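Local atomic coordinates of O-methyltransferase (Burkholderia thailandensis, PDB entry 3MCZ), a protein that probably transfers a methyl group from S-adenosylmethionine to an oxygen atom of its substrate, and probably works as a dimer. Residues A20-V25 / V29-Q34; K48-T53 / H78-L83; D185-H190 / K236-A241; Q196-H201 / G229-F234; V252-C257 / G271-L276. All coordinates share one frame; numbering follows the deposited sequence.

Contact 1: residues A20-V25 / V29-Q34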
# COMPACT_ATOMS: atom_id res chain seq x y z
N ALA A 20 -15.40 7.60 2.30
CA ALA A 20 -14.41 6.56 1.96
C ALA A 20 -14.40 5.45 3.03
O ALA A 20 -13.38 4.81 3.25
CB ALA A 20 -13.01 7.17 1.86
N ALA A 21 -15.53 5.22 3.70
CA ALA A 21 -15.58 4.30 4.83
C ALA A 21 -15.35 2.84 4.40
O ALA A 21 -15.86 2.41 3.35
CB ALA A 21 -16.92 4.43 5.54
N LEU A 22 -14.56 2.10 5.19
CA LEU A 22 -14.50 0.62 5.08
C LEU A 22 -15.76 0.08 5.71
O LEU A 22 -16.20 0.58 6.74
CB LEU A 22 -13.30 0.08 5.86
CG LEU A 22 -11.96 0.58 5.35
CD1 LEU A 22 -10.98 0.62 6.51
CD2 LEU A 22 -11.44 -0.30 4.23
N THR A 23 -16.37 -0.91 5.07
CA THR A 23 -17.66 -1.40 5.56
C THR A 23 -17.74 -2.91 5.59
O THR A 23 -18.82 -3.45 5.72
CB THR A 23 -18.84 -0.81 4.74
OG1 THR A 23 -18.73 -1.20 3.37
CG2 THR A 23 -18.87 0.73 4.84
N SER A 24 -16.61 -3.60 5.47
CA SER A 24 -16.60 -5.06 5.54
C SER A 24 -15.21 -5.49 5.99
O SER A 24 -14.22 -4.78 5.73
CB SER A 24 -16.89 -5.67 4.17
OG SER A 24 -15.80 -5.44 3.26
N VAL A 25 -15.14 -6.66 6.63
CA VAL A 25 -13.87 -7.21 7.07
C VAL A 25 -12.97 -7.57 5.89
O VAL A 25 -11.75 -7.42 5.99
CB VAL A 25 -14.02 -8.42 8.03
CG1 VAL A 25 -14.61 -9.66 7.33
CG2 VAL A 25 -12.67 -8.77 8.67
N VAL A 29 -9.02 -6.34 5.64
CA VAL A 29 -7.82 -7.15 5.36
C VAL A 29 -7.14 -6.69 4.06
O VAL A 29 -5.91 -6.68 3.98
CB VAL A 29 -8.15 -8.67 5.32
CG1 VAL A 29 -6.95 -9.54 4.85
CG2 VAL A 29 -8.61 -9.11 6.71
N LYS A 30 -7.92 -6.33 3.05
CA LYS A 30 -7.37 -5.84 1.78
C LYS A 30 -6.58 -4.56 2.00
O LYS A 30 -5.46 -4.42 1.51
CB LYS A 30 -8.46 -5.59 0.73
CG LYS A 30 -8.98 -6.89 0.07
CD LYS A 30 -10.22 -6.66 -0.84
CE LYS A 30 -10.09 -5.44 -1.75
NZ LYS A 30 -8.78 -5.39 -2.47
N LEU A 31 -7.13 -3.66 2.81
CA LEU A 31 -6.45 -2.40 3.11
C LEU A 31 -5.11 -2.62 3.82
O LEU A 31 -4.13 -1.98 3.48
CB LEU A 31 -7.34 -1.49 3.90
CG LEU A 31 -6.76 -0.07 4.11
CD1 LEU A 31 -7.51 0.93 3.23
CD2 LEU A 31 -6.92 0.31 5.54
N SER A 32 -5.08 -3.52 4.80
CA SER A 32 -3.88 -3.86 5.53
C SER A 32 -2.81 -4.51 4.64
O SER A 32 -1.62 -4.43 4.94
CB SER A 32 -4.25 -4.79 6.70
OG SER A 32 -3.14 -5.11 7.49
N ASP A 33 -3.25 -5.10 3.54
CA ASP A 33 -2.39 -5.88 2.63
C ASP A 33 -1.95 -5.10 1.39
O ASP A 33 -1.04 -5.52 0.66
CB ASP A 33 -3.19 -7.12 2.15
CG ASP A 33 -2.39 -8.03 1.24
OD1 ASP A 33 -1.38 -8.54 1.70
OD2 ASP A 33 -2.76 -8.24 0.05
N GLN A 34 -2.62 -3.96 1.14
CA GLN A 34 -2.51 -3.32 -0.16
C GLN A 34 -1.16 -2.67 -0.43
O GLN A 34 -0.84 -2.37 -1.59
CB GLN A 34 -3.65 -2.35 -0.36
CG GLN A 34 -3.56 -1.05 0.46
CD GLN A 34 -4.77 -0.19 0.25
OE1 GLN A 34 -5.84 -0.72 -0.01
NE2 GLN A 34 -4.60 1.14 0.35
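The flat group at this contact is the peptide carbonyl of V25, whose O takes the N-H of V29: the bond is 3.0 Å from V29 N to V25 O and nearly straight, with an N-H...O angle of 168°. This is an ordinary i to i+4 helical bond, and it places V25 in the first turn of helix 25-33. The V29 side chain flanks the same oxygen. Its CG1 is anti to the backbone N (chi1 173°), which leaves CG2 beside that N and 3.6 Å from V25 O.

The second touch is apolar. L22, in the extended chain ahead of the helix, directs its CB toward the second turn. The two leucine side chains of L22 and L31 cross at about a right angle, and their one close approach is from L22 CD1 to L31 CD2, at 4.2 Å. Between L22 and V25, S24 serves as N-cap, with OG bonded to the backbone N of D27.

L22 thus folds back over helix 25-33, also touching D27 and L28, in the family's dimerisation domain. The second subunit borders the same region: its L85 packs on L22, its Y102 packs on V25, and its S38 bonds to the backbone O of L31. In the chain itself, helix 35-46 follows directly after this segment.

Contact 2: residues K48-T53 / H78-L83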
# COMPACT_ATOMS: atom_id res chain seq x y z
N LYS A 48 14.23 0.14 -13.43
CA LYS A 48 13.98 0.46 -14.84
C LYS A 48 13.69 -0.80 -15.70
O LYS A 48 14.21 -0.95 -16.82
CB LYS A 48 15.13 1.28 -15.46
CG LYS A 48 15.45 2.56 -14.70
CD LYS A 48 16.70 3.27 -15.25
CE LYS A 48 16.92 4.60 -14.51
NZ LYS A 48 17.36 4.39 -13.09
N LEU A 49 12.89 -1.71 -15.17
CA LEU A 49 12.57 -2.95 -15.87
C LEU A 49 11.84 -2.67 -17.18
O LEU A 49 12.06 -3.34 -18.19
CB LEU A 49 11.70 -3.84 -14.96
CG LEU A 49 11.22 -5.16 -15.54
CD1 LEU A 49 12.38 -6.10 -15.85
CD2 LEU A 49 10.24 -5.83 -14.56
N PHE A 50 10.99 -1.66 -17.17
CA PHE A 50 10.12 -1.38 -18.33
C PHE A 50 10.85 -0.78 -19.54
O PHE A 50 10.30 -0.75 -20.66
CB PHE A 50 8.95 -0.50 -17.91
CG PHE A 50 8.11 -1.10 -16.84
CD1 PHE A 50 7.46 -2.30 -17.03
CD2 PHE A 50 7.97 -0.46 -15.59
CE1 PHE A 50 6.66 -2.84 -16.02
CE2 PHE A 50 7.18 -0.99 -14.59
CZ PHE A 50 6.53 -2.20 -14.80
N ASP A 51 12.07 -0.30 -19.31
CA ASP A 51 12.92 0.14 -20.40
C ASP A 51 13.38 -1.07 -21.19
O ASP A 51 13.52 -1.00 -22.41
CB ASP A 51 14.13 0.93 -19.86
CG ASP A 51 13.79 2.38 -19.54
OD1 ASP A 51 12.62 2.69 -19.22
OD2 ASP A 51 14.69 3.23 -19.62
N LEU A 52 13.65 -2.19 -20.50
CA LEU A 52 14.05 -3.43 -21.19
C LEU A 52 12.90 -4.02 -22.01
O LEU A 52 13.11 -4.50 -23.13
CB LEU A 52 14.57 -4.48 -20.20
CG LEU A 52 15.23 -5.73 -20.82
CD1 LEU A 52 16.57 -5.39 -21.50
CD2 LEU A 52 15.41 -6.82 -19.77
N THR A 53 11.69 -3.97 -21.45
CA THR A 53 10.52 -4.57 -22.07
C THR A 53 9.80 -3.63 -23.06
O THR A 53 8.67 -3.89 -23.43
CB THR A 53 9.53 -5.09 -20.96
OG1 THR A 53 9.26 -4.07 -20.00
CG2 THR A 53 10.13 -6.28 -20.22
N HIS A 78 5.03 -12.39 -14.77
CA HIS A 78 3.62 -12.80 -14.72
C HIS A 78 2.77 -11.91 -13.85
O HIS A 78 1.68 -11.52 -14.25
CB HIS A 78 3.52 -14.30 -14.33
CG HIS A 78 3.95 -15.22 -15.43
ND1 HIS A 78 4.96 -16.14 -15.27
CD2 HIS A 78 3.49 -15.38 -16.69
CE1 HIS A 78 5.12 -16.82 -16.40
NE2 HIS A 78 4.25 -16.36 -17.28
N ALA A 79 3.25 -11.52 -12.68
CA ALA A 79 2.50 -10.61 -11.83
C ALA A 79 2.33 -9.22 -12.46
O ALA A 79 1.24 -8.61 -12.35
CB ALA A 79 3.17 -10.50 -10.41
N LEU A 80 3.37 -8.74 -13.14
CA LEU A 80 3.29 -7.46 -13.87
C LEU A 80 2.31 -7.52 -15.05
O LEU A 80 1.55 -6.57 -15.29
CB LEU A 80 4.66 -7.04 -14.35
CG LEU A 80 5.64 -6.65 -13.24
CD1 LEU A 80 7.03 -6.36 -13.83
CD2 LEU A 80 5.10 -5.39 -12.45
N ALA A 81 2.27 -8.65 -15.74
CA ALA A 81 1.31 -8.85 -16.81
C ALA A 81 -0.13 -8.84 -16.26
O ALA A 81 -1.04 -8.15 -16.79
CB ALA A 81 1.61 -10.16 -17.54
N ALA A 82 -0.34 -9.55 -15.17
CA ALA A 82 -1.63 -9.60 -14.50
C ALA A 82 -2.09 -8.24 -14.03
O ALA A 82 -3.29 -7.97 -14.02
CB ALA A 82 -1.59 -10.59 -13.29
N LEU A 83 -1.15 -7.39 -13.60
CA LEU A 83 -1.45 -5.99 -13.26
C LEU A 83 -1.85 -5.08 -14.44
O LEU A 83 -2.37 -3.98 -14.22
CB LEU A 83 -0.29 -5.37 -12.46
CG LEU A 83 -0.17 -5.75 -10.98
CD1 LEU A 83 1.14 -5.29 -10.38
CD2 LEU A 83 -1.34 -5.18 -10.16
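L80, which meets both L49 and F50, rides on a helical turn held by the backbone bond from A82 N to H78 O, 3.0 Å long. The next bond along, L83 N to A79 O, is equally short, so the platform under L80 is regular helix. The partner segment is looser: K48 closes the preceding helix with a Schellman motif at positive phi (52°), and the short helix 49-52 that follows is only weakly bonded.

The contact itself is entirely apolar and converges on one methyl group, CD1 of L80. L49 and L80 reach toward each other tip to tip. For L49, CG lies anti to the backbone N (chi1 178°), which carries the branch toward L80. The 3.3 Å between L49 CD2 and L80 CD1 is tighter than normal carbon contact, and L49 has a second deposited conformer, so the exact spacing is doubtful even though the two side chains are plainly neighbours. F50 supplies the sounder measure: its CE1 lies 4.2 Å from L80 CD1, at a slant to the ring.

All three side chains are buried. I40 of helix 35-46 touches L80, A44 of the same helix touches F50, and V62 and F66 of helix 59-66 touch L49. The outer side of helix 70-82 faces the second subunit, whose V295 packs on A81 and whose A301 packs on A82. A small hydrophobic core among short helices, followed by the hairpin of strands 86-89 and 92-95, is characteristic of the winged-helix fold, consistent with the placing of this dimerisation domain among helix-turn-helix families.

Contact 3: residues D185-H190 / K236-A241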
# COMPACT_ATOMS: atom_id res chain seq x y z
N ASP A 185 4.97 35.41 -6.10
CA ASP A 185 4.67 33.98 -5.83
C ASP A 185 5.37 33.59 -4.51
O ASP A 185 6.59 33.38 -4.46
CB ASP A 185 5.18 33.12 -7.00
CG ASP A 185 4.60 31.70 -7.04
OD1 ASP A 185 3.63 31.37 -6.29
OD2 ASP A 185 5.11 30.89 -7.87
N LEU A 186 4.58 33.49 -3.45
CA LEU A 186 5.10 33.24 -2.12
C LEU A 186 5.29 31.73 -1.92
O LEU A 186 4.37 30.94 -2.14
CB LEU A 186 4.17 33.84 -1.06
CG LEU A 186 3.97 35.37 -1.04
CD1 LEU A 186 2.80 35.72 -0.08
CD2 LEU A 186 5.24 36.16 -0.68
N ALA A 187 6.49 31.31 -1.52
CA ALA A 187 6.73 29.88 -1.36
C ALA A 187 6.60 29.23 -2.73
O ALA A 187 6.13 28.09 -2.85
CB ALA A 187 5.73 29.25 -0.37
N GLY A 188 7.00 29.97 -3.77
CA GLY A 188 6.71 29.59 -5.15
C GLY A 188 7.40 28.32 -5.58
O GLY A 188 6.93 27.64 -6.51
N GLY A 189 8.53 28.02 -4.94
CA GLY A 189 9.21 26.73 -5.09
C GLY A 189 9.67 26.45 -6.49
O GLY A 189 10.50 27.20 -7.04
N HIS A 190 9.13 25.38 -7.07
CA HIS A 190 9.46 25.01 -8.46
C HIS A 190 9.11 26.15 -9.41
O HIS A 190 9.85 26.45 -10.35
CB HIS A 190 8.79 23.70 -8.88
CG HIS A 190 7.34 23.60 -8.51
ND1 HIS A 190 6.35 24.18 -9.27
CD2 HIS A 190 6.72 22.99 -7.47
CE1 HIS A 190 5.17 23.94 -8.71
NE2 HIS A 190 5.37 23.23 -7.61
N LYS A 236 13.34 34.41 1.17
CA LYS A 236 12.47 35.04 2.17
C LYS A 236 11.88 34.02 3.14
O LYS A 236 11.57 32.89 2.74
CB LYS A 236 11.32 35.81 1.48
CG LYS A 236 11.39 37.37 1.59
CD LYS A 236 11.90 38.05 0.38
CE LYS A 236 11.35 39.49 0.22
NZ LYS A 236 11.92 40.52 1.08
N ASN A 237 11.76 34.42 4.40
CA ASN A 237 11.05 33.65 5.41
C ASN A 237 9.67 34.24 5.58
O ASN A 237 9.52 35.36 6.09
CB ASN A 237 11.79 33.68 6.76
CG ASN A 237 11.12 32.80 7.83
OD1 ASN A 237 10.03 32.26 7.64
ND2 ASN A 237 11.80 32.64 8.95
N LEU A 238 8.67 33.49 5.16
CA LEU A 238 7.30 34.00 5.15
C LEU A 238 6.75 34.22 6.57
O LEU A 238 5.79 34.94 6.75
CB LEU A 238 6.39 33.05 4.40
CG LEU A 238 6.64 32.77 2.92
CD1 LEU A 238 5.41 32.05 2.40
CD2 LEU A 238 6.92 34.06 2.14
N LEU A 239 7.37 33.61 7.56
CA LEU A 239 6.99 33.85 8.97
C LEU A 239 7.57 35.13 9.60
O LEU A 239 7.21 35.50 10.70
CB LEU A 239 7.37 32.63 9.82
CG LEU A 239 6.49 31.42 9.50
CD1 LEU A 239 6.98 30.16 10.23
CD2 LEU A 239 5.06 31.78 9.88
N ASP A 240 8.47 35.81 8.89
CA ASP A 240 9.10 37.01 9.43
C ASP A 240 8.44 38.24 8.84
O ASP A 240 8.58 38.51 7.65
CB ASP A 240 10.59 36.99 9.08
CG ASP A 240 11.37 38.11 9.74
OD1 ASP A 240 10.80 38.91 10.52
OD2 ASP A 240 12.58 38.16 9.49
N ALA A 241 7.70 38.98 9.66
CA ALA A 241 6.93 40.11 9.17
C ALA A 241 7.78 41.14 8.47
O ALA A 241 7.33 41.79 7.53
CB ALA A 241 6.14 40.78 10.28
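L186 and L238 bring their backbones within 7.6 Å, CA to CA, where two turns face each other: a type II turn from D185 to G188 and a type I turn from N237 to D240. A187 sits third in the first turn, at the positive phi (64°) that a type II turn calls for there.

L238 carries most of the contact. It directs its CB toward the other turn, and its two methyls divide the work. CD2 meets CD2 of L186 at 3.9 Å; CD1 lies 4.0 Å from CB of A187 and 4.1 Å from CB of L186. CD1 thus lies against the CB atoms of both residues and CD2 against the tip of L186, whose side chain crosses that of L238 obliquely.

The turn that presents L238 is fixed by polar atoms. N237 OD1 accepts the N-H of L239 at 3.0 Å in an Asx turn, the donor standing 50° out of the carbonyl plane, while D240 N bonds to N237 O, also at 3.0 Å.

The glycine-rich run D185-L186-A187-G188-G189 matches the motif after the first Rossmann strand with which related methyltransferases hold S-adenosylmethionine. The contact lies at the carboxyl end of strand 182-186, flanked by strands 205-210 and 251-255. V252 and L254 of the latter and A273 of helix 263-275 touch L186, and F244 backs L238.

Contact 4: residues Q196-H201 / G229-F234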
# COMPACT_ATOMS: atom_id res chain seq x y z
N GLN A 196 4.06 29.91 -15.93
CA GLN A 196 3.00 29.71 -16.91
C GLN A 196 2.13 30.95 -17.01
O GLN A 196 1.64 31.28 -18.09
CB GLN A 196 2.17 28.48 -16.56
CG GLN A 196 2.80 27.18 -16.99
CD GLN A 196 2.28 26.70 -18.33
OE1 GLN A 196 1.49 25.75 -18.39
NE2 GLN A 196 2.70 27.35 -19.40
N VAL A 197 1.93 31.63 -15.89
CA VAL A 197 1.18 32.88 -15.84
C VAL A 197 1.93 33.93 -16.68
O VAL A 197 1.34 34.57 -17.52
CB VAL A 197 1.00 33.39 -14.38
CG1 VAL A 197 0.46 34.83 -14.36
CG2 VAL A 197 0.02 32.45 -13.56
N LEU A 198 3.25 34.08 -16.47
CA LEU A 198 4.02 35.08 -17.24
C LEU A 198 4.03 34.76 -18.75
O LEU A 198 3.97 35.68 -19.56
CB LEU A 198 5.43 35.24 -16.68
CG LEU A 198 5.64 36.33 -15.60
CD1 LEU A 198 4.48 36.36 -14.60
CD2 LEU A 198 7.00 36.21 -14.90
N ARG A 199 4.06 33.49 -19.13
CA ARG A 199 4.12 33.11 -20.55
C ARG A 199 2.91 33.62 -21.29
O ARG A 199 3.02 34.12 -22.41
CB ARG A 199 4.16 31.60 -20.70
CG ARG A 199 5.53 30.97 -20.45
CD ARG A 199 6.02 30.14 -21.64
NE ARG A 199 5.84 28.70 -21.41
CZ ARG A 199 4.76 27.99 -21.77
NH1 ARG A 199 4.74 26.69 -21.49
NH2 ARG A 199 3.72 28.55 -22.41
N ARG A 200 1.78 33.51 -20.62
CA ARG A 200 0.49 33.82 -21.17
C ARG A 200 0.18 35.33 -21.16
O ARG A 200 -0.67 35.80 -21.91
CB ARG A 200 -0.54 33.04 -20.34
CG ARG A 200 -1.90 33.56 -20.44
CD ARG A 200 -2.92 32.50 -20.49
NE ARG A 200 -4.09 32.93 -21.25
CZ ARG A 200 -5.23 32.24 -21.28
NH1 ARG A 200 -6.27 32.71 -21.99
NH2 ARG A 200 -5.34 31.09 -20.61
N HIS A 201 0.85 36.05 -20.28
CA HIS A 201 0.57 37.46 -20.02
C HIS A 201 1.85 38.28 -20.13
O HIS A 201 2.53 38.52 -19.13
CB HIS A 201 -0.05 37.62 -18.62
CG HIS A 201 -1.39 36.95 -18.46
ND1 HIS A 201 -2.56 37.47 -18.96
CD2 HIS A 201 -1.73 35.77 -17.87
CE1 HIS A 201 -3.57 36.66 -18.66
NE2 HIS A 201 -3.09 35.62 -18.02
N GLY A 229 14.67 37.83 -17.88
CA GLY A 229 14.53 39.22 -17.50
C GLY A 229 13.19 39.60 -16.87
O GLY A 229 12.94 40.78 -16.67
N ARG A 230 12.33 38.64 -16.58
CA ARG A 230 10.97 38.98 -16.10
C ARG A 230 10.66 38.50 -14.68
O ARG A 230 9.63 38.90 -14.12
CB ARG A 230 9.95 38.43 -17.09
CG ARG A 230 10.07 39.11 -18.45
CD ARG A 230 9.10 38.52 -19.45
NE ARG A 230 7.74 38.67 -18.97
CZ ARG A 230 6.68 38.00 -19.43
NH1 ARG A 230 6.82 37.05 -20.35
NH2 ARG A 230 5.49 38.24 -18.91
N VAL A 231 11.54 37.64 -14.14
CA VAL A 231 11.36 37.04 -12.82
C VAL A 231 12.63 37.24 -12.02
O VAL A 231 13.76 37.12 -12.54
CB VAL A 231 11.01 35.52 -12.90
CG1 VAL A 231 10.70 34.95 -11.52
CG2 VAL A 231 9.82 35.29 -13.77
N GLU A 232 12.47 37.60 -10.75
CA GLU A 232 13.60 37.62 -9.79
C GLU A 232 13.28 36.66 -8.64
O GLU A 232 12.14 36.61 -8.17
CB GLU A 232 13.78 39.00 -9.16
CG GLU A 232 14.41 40.07 -9.96
CD GLU A 232 14.98 41.18 -9.04
OE1 GLU A 232 16.03 40.97 -8.39
OE2 GLU A 232 14.37 42.27 -8.99
N PHE A 233 14.30 35.94 -8.16
CA PHE A 233 14.16 35.07 -6.99
C PHE A 233 14.66 35.79 -5.75
O PHE A 233 15.70 36.41 -5.79
CB PHE A 233 14.97 33.79 -7.14
CG PHE A 233 14.77 32.82 -6.00
CD1 PHE A 233 15.57 32.87 -4.87
CD2 PHE A 233 13.77 31.87 -6.06
CE1 PHE A 233 15.39 31.99 -3.82
CE2 PHE A 233 13.57 30.98 -5.02
CZ PHE A 233 14.39 31.03 -3.89
N PHE A 234 13.91 35.68 -4.65
CA PHE A 234 14.26 36.29 -3.38
C PHE A 234 14.18 35.25 -2.29
O PHE A 234 13.15 34.58 -2.15
CB PHE A 234 13.28 37.39 -3.00
CG PHE A 234 13.42 38.61 -3.82
CD1 PHE A 234 12.87 38.68 -5.10
CD2 PHE A 234 14.12 39.70 -3.32
CE1 PHE A 234 13.00 39.82 -5.86
CE2 PHE A 234 14.26 40.86 -4.09
CZ PHE A 234 13.70 40.92 -5.37
O HOH W 1 5.34 35.79 -22.59
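In this Rossmann-like domain, L198 in the last turn of helix 192-200 and H201 just after it meet R230 and V231, where the chain enters the edge strand 231-235. The close-packed half lies on the side chain of L198. Its CB points toward the strand and sits over one face of the R230 guanidinium, 3.7 Å from NH2, the two side chains sliding past each other in opposite directions. Beyond it L198 CD2 reaches V231 CG2; the modelled separation there is too short to be trusted, so the pair is best read simply as apolar neighbours.

The polar half gathers round the carbonyls at the helix end. R230 runs straight at first (chi2 177°) and then bends at chi3 (60°), which turns its guanidinium back onto the last helical turn. NH2 donates to L198 O at 3.0 Å, well off straight at 141°. That oxygen also accepts the backbone N of H201, and the two donors come from opposite faces of its carbonyl plane. A weak bond joins NH2 to H201 O, which lies near the guanidinium plane, and a second weak one, 3.3 Å long, runs from NH1 to L198 O. NH2 has a further acceptor in L204 O, on the loop leading to strand 205-210. A positive group placed among the carbonyls that end a helix would probably be stabilised by them.

Towards solvent the joint becomes looser. R199 turns its CB away from the strand, and there a single water spans the gap, donating to R199 O at 2.9 Å and accepting from R230 NH1 at 3.0 Å.

Contact 5: residues V252-C257 / G271-L276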
# COMPACT_ATOMS: atom_id res chain seq x y z
N VAL A 252 -0.75 38.42 -5.68
CA VAL A 252 0.13 37.72 -4.75
C VAL A 252 -0.41 36.30 -4.66
O VAL A 252 -1.60 36.10 -4.53
CB VAL A 252 0.13 38.42 -3.35
CG1 VAL A 252 0.96 37.63 -2.32
CG2 VAL A 252 0.58 39.90 -3.49
N MSE A 253 0.46 35.30 -4.75
CA MSE A 253 -0.01 33.92 -4.75
C MSE A 253 0.58 33.13 -3.59
O MSE A 253 1.76 33.24 -3.32
CB MSE A 253 0.35 33.24 -6.07
CG MSE A 253 -0.07 33.98 -7.29
SE MSE A 253 0.07 32.96 -8.92
CE MSE A 253 1.93 32.92 -9.09
N LEU A 254 -0.28 32.32 -2.97
CA LEU A 254 0.06 31.32 -1.97
C LEU A 254 -0.51 30.00 -2.46
O LEU A 254 -1.61 29.62 -2.09
CB LEU A 254 -0.63 31.65 -0.66
CG LEU A 254 0.04 32.54 0.36
CD1 LEU A 254 -0.98 32.85 1.47
CD2 LEU A 254 1.37 31.91 0.95
N ASN A 255 0.22 29.28 -3.31
CA ASN A 255 -0.38 28.14 -3.99
C ASN A 255 0.05 26.84 -3.32
O ASN A 255 1.23 26.55 -3.29
CB ASN A 255 0.04 28.13 -5.46
CG ASN A 255 -0.59 29.27 -6.24
OD1 ASN A 255 0.06 29.86 -7.11
ND2 ASN A 255 -1.83 29.61 -5.90
N ASP A 256 -0.92 26.11 -2.74
CA ASP A 256 -0.72 24.72 -2.30
C ASP A 256 0.46 24.66 -1.34
O ASP A 256 1.32 23.79 -1.49
CB ASP A 256 -0.48 23.85 -3.55
CG ASP A 256 -0.70 22.35 -3.34
OD1 ASP A 256 -1.42 21.94 -2.40
OD2 ASP A 256 -0.16 21.58 -4.18
N CYS A 257 0.47 25.57 -0.34
CA CYS A 257 1.57 25.69 0.64
C CYS A 257 1.14 26.01 2.07
O CYS A 257 1.95 25.90 2.99
CB CYS A 257 2.58 26.74 0.20
SG CYS A 257 1.85 28.43 0.10
N GLY A 271 -2.17 37.05 6.49
CA GLY A 271 -2.13 38.48 6.73
C GLY A 271 -1.01 39.25 6.04
O GLY A 271 -1.22 40.33 5.48
N HIS A 272 0.19 38.71 6.11
CA HIS A 272 1.34 39.33 5.48
C HIS A 272 1.14 39.36 3.96
O HIS A 272 1.44 40.36 3.30
CB HIS A 272 2.60 38.53 5.78
CG HIS A 272 3.00 38.56 7.22
ND1 HIS A 272 3.73 37.54 7.80
CD2 HIS A 272 2.78 39.46 8.20
CE1 HIS A 272 3.94 37.82 9.08
NE2 HIS A 272 3.35 38.97 9.35
N ALA A 273 0.65 38.25 3.43
CA ALA A 273 0.40 38.11 2.00
C ALA A 273 -0.59 39.14 1.53
O ALA A 273 -0.38 39.81 0.51
CB ALA A 273 -0.11 36.71 1.65
N ALA A 274 -1.67 39.25 2.28
CA ALA A 274 -2.73 40.19 1.96
C ALA A 274 -2.16 41.62 1.97
O ALA A 274 -2.50 42.41 1.11
CB ALA A 274 -3.87 40.05 2.94
N GLY A 275 -1.28 41.92 2.92
CA GLY A 275 -0.68 43.25 3.00
C GLY A 275 0.13 43.62 1.74
O GLY A 275 0.32 44.80 1.43
N LEU A 276 0.60 42.62 1.00
CA LEU A 276 1.35 42.89 -0.24
C LEU A 276 0.45 43.28 -1.43
O LEU A 276 0.96 43.80 -2.42
CB LEU A 276 2.18 41.68 -0.65
CG LEU A 276 3.35 41.19 0.21
CD1 LEU A 276 3.80 39.89 -0.37
CD2 LEU A 276 4.44 42.22 0.15
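This is a buried, apolar strand-to-helix contact within a beta-alpha-beta crossover: V252 and L254 on strand 251-255 face A273 on helix 263-275 and L276 in the chain that follows G275, on the way over to the neighbouring parallel strand 281-288. The closest CA atoms, those of V252 and A273, are 6.8 Å apart, a short spacing permitted by the small alanine side chain.

V252 does most of the touching and uses both branches. With CG1 anti to the backbone N (chi1 176°), that methyl lies 3.8 Å from the carbonyl O of A273 and 4.2 Å from A273 CB. CG2 lies 3.7 Å from L276 CB. L276 itself crosses V252 at about a right angle, its CD1 coming to 4.1 Å from V252 CG1, so both methyls touch the leucine, while CG1 also meets A273. One step along the same strand face, L254 CD1 touches A273 CB at 4.0 Å.

M253, a selenomethionine, lies between them and points away to the opposite sheet face, where L194 of helix 192-200 meets it. L186 of strand 182-186 and L283 of strand 281-288 also touch V252 and A273.

The polar groups near the interface are used in the backbone: A273 O accepts L276 N at 3.0 Å. What joins the two segments is van der Waals contact, mostly between aliphatic carbons, with one methyl against that already bonded carbonyl oxygen, which implies that hydrophobic burial and shape, rather than directed bonds, probably hold them together.

Overall arrangement
Contacts 1 and 2 belong to the dimerisation domain and both border the second subunit, yet they differ: contact 1 is partly buried and local to one helix, whereas contact 2 is a buried leucine-phenylalanine cluster between helices. Their centres lie about 27 Å apart. Contacts 3, 4 and 5 share the large mixed sheet of the other domain. Contacts 3 and 5, with centres about 9 Å apart, form one apolar core in which L186 CD1 packs on V252 CG1 and neighbouring strands pair. Contact 4, nested in the chain between the segments of contact 3, lies at the sheet's edge, and there an arginine and a water join the apolar packing of L198.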